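PDB 5UGR: malyl-CoA lyase/beta-methylmalyl-CoA lyase from Methylobacterium extorquens, which is a TIM-barrel enzyme of the HpcH/HpaI aldolase/citrate lyase family that holds a magnesium ion in a site of acidic side chains and water. Local coordinates for residues I104-V109 with L138-L143; A146-I151 with Q210-V215. All blocks are in the same frame, centred on the assembly; numbering follows the deposited sequence.

How the contacts relate
Both contacts are largely buried in the assembled protein, with centres about 11 Å apart, and they follow one another along the chain: helix 142-146 starts in contact 1 and helix 148-151 comes next, in contact 2. Contact 1 joins the ends of two adjacent barrel strands and is built from backbone bonds, water and one carboxylate that reaches the magnesium ion. Contact 2 lies in the helical layer around the barrel, where a salt bridge and apolar packing join two helices. The contacts touch where I151 CD1 lies 3.8 Å from V107 CG1. Each also meets the second subunit, contact 1 through K106 among others and contact 2 through residues including R212.

Contact 1 (I104-V109 with L138-L143); sequences IPKVGV and LIETAL. With MG (magnesium ion), chain B.
I104, the last residue of strand 101-104, and L138, next to the last of strand 134-139, lie at the C-terminal ends of two neighbouring parallel strands, where backbone bonds join them. L138 N donates to I104 O at 3.0 Å, almost straight, and V107 N returns a bond to L138 O.

The carboxylate of E140 divides its two oxygens between metal and protein. OE1 binds the magnesium ion at 2.0 Å, while OE2 accepts a bent bond (133°) from K106 N at 2.8 Å on its anti side, the donor 31° out of the carboxylate plane. A first-shell water also donates to OE2, and together with the second-shell K106 N it helps fix the rotation of the carboxylate. Glutamate suits the place because its chain, extended beyond CG, carries the carboxylate past the K106 backbone. K106 CG lies 3.4 Å from E140 OE2, but K106 NZ pairs with D81 and with D304 of the second subunit.

Two waters bridge the segments. One donates to V107 O and L138 O and accepts from E140 N and T141 OG1; the other donates to K106 O and T141 OG1. T141 is also the N-cap of helix 142-146, its OG1 bonded to G144 N.

Apolar contact is slight: L143 CD2 lies 4.0 Å from G108 CA, where a CB on residue 108 would collide with it, so glycine suits the place.

D45, D167 and three waters complete the magnesium shell, at the C-terminal ends of the strands, where TIM-barrel enzymes have their active sites.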
loop_
_atom_site.group_PDB
_atom_site.type_symbol
_atom_site.label_atom_id
_atom_site.label_comp_id
_atom_site.label_asym_id
_atom_site.label_seq_id
_atom_site.Cartn_x
_atom_site.Cartn_y
_atom_site.Cartn_z
ATOM N N ILE A 104 10.391 11.310 -21.038
ATOM C CA ILE A 104 10.225 12.074 -19.817
ATOM C C ILE A 104 11.503 11.814 -18.982
ATOM O O ILE A 104 11.797 10.662 -18.638
ATOM C CB ILE A 104 9.014 11.647 -18.990
ATOM C CG1 ILE A 104 7.736 11.635 -19.827
ATOM C CG2 ILE A 104 8.845 12.554 -17.779
ATOM C CD1 ILE A 104 6.550 10.959 -19.148
ATOM N N PRO A 105 12.267 12.855 -18.642
ATOM C CA PRO A 105 13.520 12.698 -17.912
ATOM C C PRO A 105 13.335 12.614 -16.391
ATOM O O PRO A 105 12.318 13.097 -15.843
ATOM C CB PRO A 105 14.301 13.973 -18.303
ATOM C CG PRO A 105 13.196 15.002 -18.362
ATOM C CD PRO A 105 12.040 14.282 -19.002
ATOM N N LYS A 106 14.324 11.960 -15.757
ATOM C CA LYS A 106 14.460 12.057 -14.306
ATOM C C LYS A 106 13.248 11.562 -13.553
ATOM O O LYS A 106 12.895 12.047 -12.493
ATOM C CB LYS A 106 14.856 13.455 -13.837
ATOM C CG LYS A 106 16.034 14.037 -14.565
ATOM C CD LYS A 106 16.406 15.419 -14.113
ATOM C CE LYS A 106 15.245 16.403 -13.945
ATOM N NZ LYS A 106 15.756 17.809 -13.697
ATOM N N VAL A 107 12.554 10.570 -14.109
ATOM C CA VAL A 107 11.269 10.179 -13.485
ATOM C C VAL A 107 11.538 9.543 -12.106
ATOM O O VAL A 107 12.429 8.703 -11.951
ATOM C CB VAL A 107 10.469 9.200 -14.385
ATOM C CG1 VAL A 107 9.198 8.682 -13.705
ATOM C CG2 VAL A 107 10.115 9.906 -15.689
ATOM N N GLY A 108 10.779 9.997 -11.115
ATOM C CA GLY A 108 10.993 9.568 -9.729
ATOM C C GLY A 108 9.886 8.720 -9.170
ATOM O O GLY A 108 10.147 7.814 -8.403
ATOM N N VAL A 109 8.649 9.032 -9.518
ATOM C CA VAL A 109 7.463 8.368 -8.982
ATOM C C VAL A 109 6.403 8.236 -10.090
ATOM O O VAL A 109 6.415 8.985 -11.078
ATOM C CB VAL A 109 6.856 9.110 -7.771
ATOM C CG1 VAL A 109 7.835 9.188 -6.628
ATOM C CG2 VAL A 109 6.389 10.519 -8.129
ATOM N N LEU A 138 12.996 7.929 -18.584
ATOM C CA LEU A 138 14.385 7.799 -18.166
ATOM C C LEU A 138 14.461 7.491 -16.680
ATOM O O LEU A 138 13.906 8.259 -15.843
ATOM C CB LEU A 138 15.143 9.090 -18.469
ATOM C CG LEU A 138 16.068 9.034 -19.661
ATOM C CD1 LEU A 138 16.280 10.398 -20.277
ATOM C CD2 LEU A 138 17.370 8.372 -19.307
ATOM N N ILE A 139 15.101 6.362 -16.364
ATOM C CA ILE A 139 15.451 5.993 -14.984
ATOM C C ILE A 139 16.922 6.373 -14.871
ATOM O O ILE A 139 17.828 5.675 -15.396
ATOM C CB ILE A 139 15.166 4.509 -14.729
ATOM C CG1 ILE A 139 13.714 4.153 -15.026
ATOM C CG2 ILE A 139 15.560 4.156 -13.289
ATOM C CD1 ILE A 139 12.699 4.823 -14.187
ATOM N N GLU A 140 17.153 7.534 -14.254
ATOM C CA GLU A 140 18.478 8.182 -14.282
ATOM C C GLU A 140 18.784 8.833 -12.937
ATOM O O GLU A 140 19.661 9.682 -12.859
ATOM C CB GLU A 140 18.580 9.193 -15.418
ATOM C CG GLU A 140 17.607 10.367 -15.327
ATOM C CD GLU A 140 17.785 11.409 -16.425
ATOM O OE1 GLU A 140 18.952 11.829 -16.582
ATOM O OE2 GLU A 140 16.781 11.779 -17.052
ATOM N N THR A 141 18.047 8.406 -11.899
ATOM C CA THR A 141 18.277 8.905 -10.561
ATOM C C THR A 141 18.059 7.739 -9.603
ATOM O O THR A 141 17.364 6.740 -9.944
ATOM C CB THR A 141 17.282 10.028 -10.163
ATOM O OG1 THR A 141 15.942 9.508 -10.165
ATOM C CG2 THR A 141 17.383 11.234 -11.070
ATOM N N ALA A 142 18.635 7.837 -8.407
ATOM C CA ALA A 142 18.349 6.836 -7.369
ATOM C C ALA A 142 16.903 6.796 -6.976
ATOM O O ALA A 142 16.353 5.723 -6.737
ATOM C CB ALA A 142 19.221 7.113 -6.166
ATOM N N LEU A 143 16.236 7.924 -6.968
ATOM C CA LEU A 143 14.789 7.965 -6.682
ATOM C C LEU A 143 13.997 7.161 -7.667
ATOM O O LEU A 143 13.120 6.352 -7.267
ATOM C CB LEU A 143 14.246 9.408 -6.617
ATOM C CG LEU A 143 12.770 9.626 -6.184
ATOM C CD1 LEU A 143 12.488 9.114 -4.785
ATOM C CD2 LEU A 143 12.390 11.085 -6.354
HETATM MG MG MG B . 19.782 13.233 -17.761
HETATM O O HOH W 1 14.072 11.277 -9.960
HETATM O O HOH W 2 15.095 8.882 -12.841
HETATM O O HOH W 3 18.085 13.273 -18.922
HETATM O O HOH W 4 20.574 11.761 -18.986
HETATM O O HOH W 5 18.995 14.868 -16.658
#

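Contact 2 (A146-I151 with Q210-V215)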
loop_
_atom_site.group_PDB
_atom_site.type_symbol
_atom_site.label_atom_id
_atom_site.label_comp_id
_atom_site.label_asym_id
_atom_site.label_seq_id
_atom_site.Cartn_x
_atom_site.Cartn_y
_atom_site.Cartn_z
ATOM N N ALA A 146 14.608 3.472 -7.160
ATOM C CA ALA A 146 13.897 2.980 -5.965
ATOM C C ALA A 146 12.388 2.762 -6.153
ATOM O O ALA A 146 11.754 2.032 -5.383
ATOM C CB ALA A 146 14.130 3.948 -4.830
ATOM N N ASN A 147 11.812 3.367 -7.224
ATOM C CA ASN A 147 10.414 3.307 -7.531
ATOM C C ASN A 147 10.144 2.697 -8.910
ATOM O O ASN A 147 9.035 2.826 -9.436
ATOM C CB ASN A 147 9.784 4.701 -7.409
ATOM C CG ASN A 147 9.792 5.175 -5.982
ATOM O OD1 ASN A 147 9.033 4.657 -5.166
ATOM N ND2 ASN A 147 10.613 6.106 -5.675
ATOM N N VAL A 148 11.130 1.976 -9.472
ATOM C CA VAL A 148 11.024 1.619 -10.886
ATOM C C VAL A 148 9.875 0.678 -11.194
ATOM O O VAL A 148 9.240 0.791 -12.253
ATOM C CB VAL A 148 12.376 1.084 -11.411
ATOM C CG1 VAL A 148 12.818 -0.214 -10.770
ATOM C CG2 VAL A 148 12.411 1.039 -12.932
ATOM N N GLU A 149 9.565 -0.240 -10.274
ATOM C CA GLU A 149 8.498 -1.181 -10.510
ATOM C C GLU A 149 7.147 -0.484 -10.560
ATOM O O GLU A 149 6.300 -0.794 -11.402
ATOM C CB GLU A 149 8.492 -2.271 -9.433
ATOM C CG GLU A 149 9.770 -3.084 -9.364
ATOM C CD GLU A 149 10.892 -2.490 -8.512
ATOM O OE1 GLU A 149 10.778 -1.353 -7.814
ATOM O OE2 GLU A 149 11.940 -3.221 -8.570
ATOM N N ALA A 150 6.932 0.470 -9.650
ATOM C CA ALA A 150 5.738 1.289 -9.673
ATOM C C ALA A 150 5.641 2.198 -10.883
ATOM O O ALA A 150 4.543 2.368 -11.474
ATOM C CB ALA A 150 5.620 2.115 -8.361
ATOM N N ILE A 151 6.766 2.743 -11.286
ATOM C CA ILE A 151 6.750 3.590 -12.504
ATOM C C ILE A 151 6.330 2.773 -13.712
ATOM O O ILE A 151 5.663 3.270 -14.616
ATOM C CB ILE A 151 8.142 4.263 -12.695
ATOM C CG1 ILE A 151 8.397 5.300 -11.576
ATOM C CG2 ILE A 151 8.270 4.902 -14.068
ATOM C CD1 ILE A 151 9.854 5.695 -11.414
ATOM N N GLN A 210 20.818 -2.143 -14.045
ATOM C CA GLN A 210 20.304 -2.712 -15.307
ATOM C C GLN A 210 19.329 -3.863 -15.095
ATOM O O GLN A 210 18.293 -3.929 -15.721
ATOM C CB GLN A 210 21.472 -3.163 -16.193
ATOM C CG GLN A 210 22.208 -1.958 -16.821
ATOM C CD GLN A 210 23.351 -2.399 -17.706
ATOM O OE1 GLN A 210 24.012 -3.387 -17.443
ATOM N NE2 GLN A 210 23.594 -1.662 -18.765
ATOM N N ASN A 211 19.664 -4.757 -14.160
ATOM C CA ASN A 211 18.807 -5.890 -13.906
ATOM C C ASN A 211 17.503 -5.433 -13.268
ATOM O O ASN A 211 16.437 -5.949 -13.587
ATOM C CB ASN A 211 19.468 -6.944 -13.035
ATOM C CG ASN A 211 20.397 -7.906 -13.824
ATOM O OD1 ASN A 211 19.975 -8.982 -14.272
ATOM N ND2 ASN A 211 21.644 -7.508 -14.001
ATOM N N ARG A 212 17.555 -4.512 -12.313
ATOM C CA ARG A 212 16.292 -4.081 -11.689
ATOM C C ARG A 212 15.389 -3.412 -12.682
ATOM O O ARG A 212 14.176 -3.688 -12.691
ATOM C CB ARG A 212 16.537 -3.193 -10.481
ATOM C CG ARG A 212 15.249 -2.965 -9.677
ATOM C CD ARG A 212 15.554 -2.218 -8.384
ATOM N NE ARG A 212 14.304 -1.834 -7.758
ATOM C CZ ARG A 212 14.210 -1.098 -6.680
ATOM N NH1 ARG A 212 15.316 -0.624 -6.073
ATOM N NH2 ARG A 212 12.996 -0.737 -6.285
ATOM N N MET A 213 15.956 -2.544 -13.513
ATOM C CA MET A 213 15.116 -1.923 -14.545
ATOM C C MET A 213 14.590 -2.912 -15.565
ATOM O O MET A 213 13.404 -2.837 -15.936
ATOM C CB MET A 213 15.878 -0.788 -15.251
ATOM C CG MET A 213 14.986 0.142 -16.059
ATOM S SD MET A 213 15.843 1.241 -17.182
ATOM C CE MET A 213 16.101 0.095 -18.531
ATOM N N LEU A 214 15.439 -3.854 -15.959
ATOM C CA LEU A 214 15.022 -4.933 -16.860
ATOM C C LEU A 214 13.817 -5.698 -16.320
ATOM O O LEU A 214 12.842 -5.953 -17.040
ATOM C CB LEU A 214 16.178 -5.880 -17.096
ATOM C CG LEU A 214 15.865 -7.187 -17.866
ATOM C CD1 LEU A 214 15.891 -6.938 -19.327
ATOM C CD2 LEU A 214 16.749 -8.292 -17.432
ATOM N N VAL A 215 13.893 -6.111 -15.056
ATOM C CA VAL A 215 12.810 -6.885 -14.447
ATOM C C VAL A 215 11.514 -6.057 -14.449
ATOM O O VAL A 215 10.427 -6.586 -14.805
ATOM C CB VAL A 215 13.202 -7.418 -13.055
ATOM C CG1 VAL A 215 11.947 -7.896 -12.268
ATOM C CG2 VAL A 215 14.244 -8.501 -13.208
HETATM O O HOH W 6 12.670 -4.959 -10.558
#
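R212 sends CG anti to its backbone N (chi1 -169°) and runs extended to NE, while E149 bends at chi2 (85°), which turns its CD toward the guanidinium. The two chains cross at about a right angle and meet in a side-on, bidentate salt bridge: R212 NH2 donates to E149 OE1 at 2.8 Å and R212 NE to E149 OE2 at 2.9 Å. Arginine suits the place, offering NE and NH2 side by side. Both oxygens are met on their syn side, and the flat groups are nearly coplanar, 27° apart. Both residues have two conformers, and this bridge describes one. R212 NH2 makes a weak bond to A146 O.

These residues lie in the outer helical layer of the TIM barrel. Helix 148-151 is the second of two short helices between strands 134-139 and 158-163, and helix 207-220 precedes the next strand, 223-226. Toward the barrel the contact becomes apolar: V148 CG2 meets M213 CG at 4.1 Å, and both side chains rest on I139 and M161. The branched V148 faces both partners: its CG1 lies 3.7 Å from R212 NE, oblique to the guanidinium.

A water donates to E149 OE2 at 2.7 Å and to R212 O, tying the carboxylate to helix 207-220. R212 NH1 forms a long, weak ion pair with E149 of the second subunit, as does E149 OE2 with R212 of the fourth.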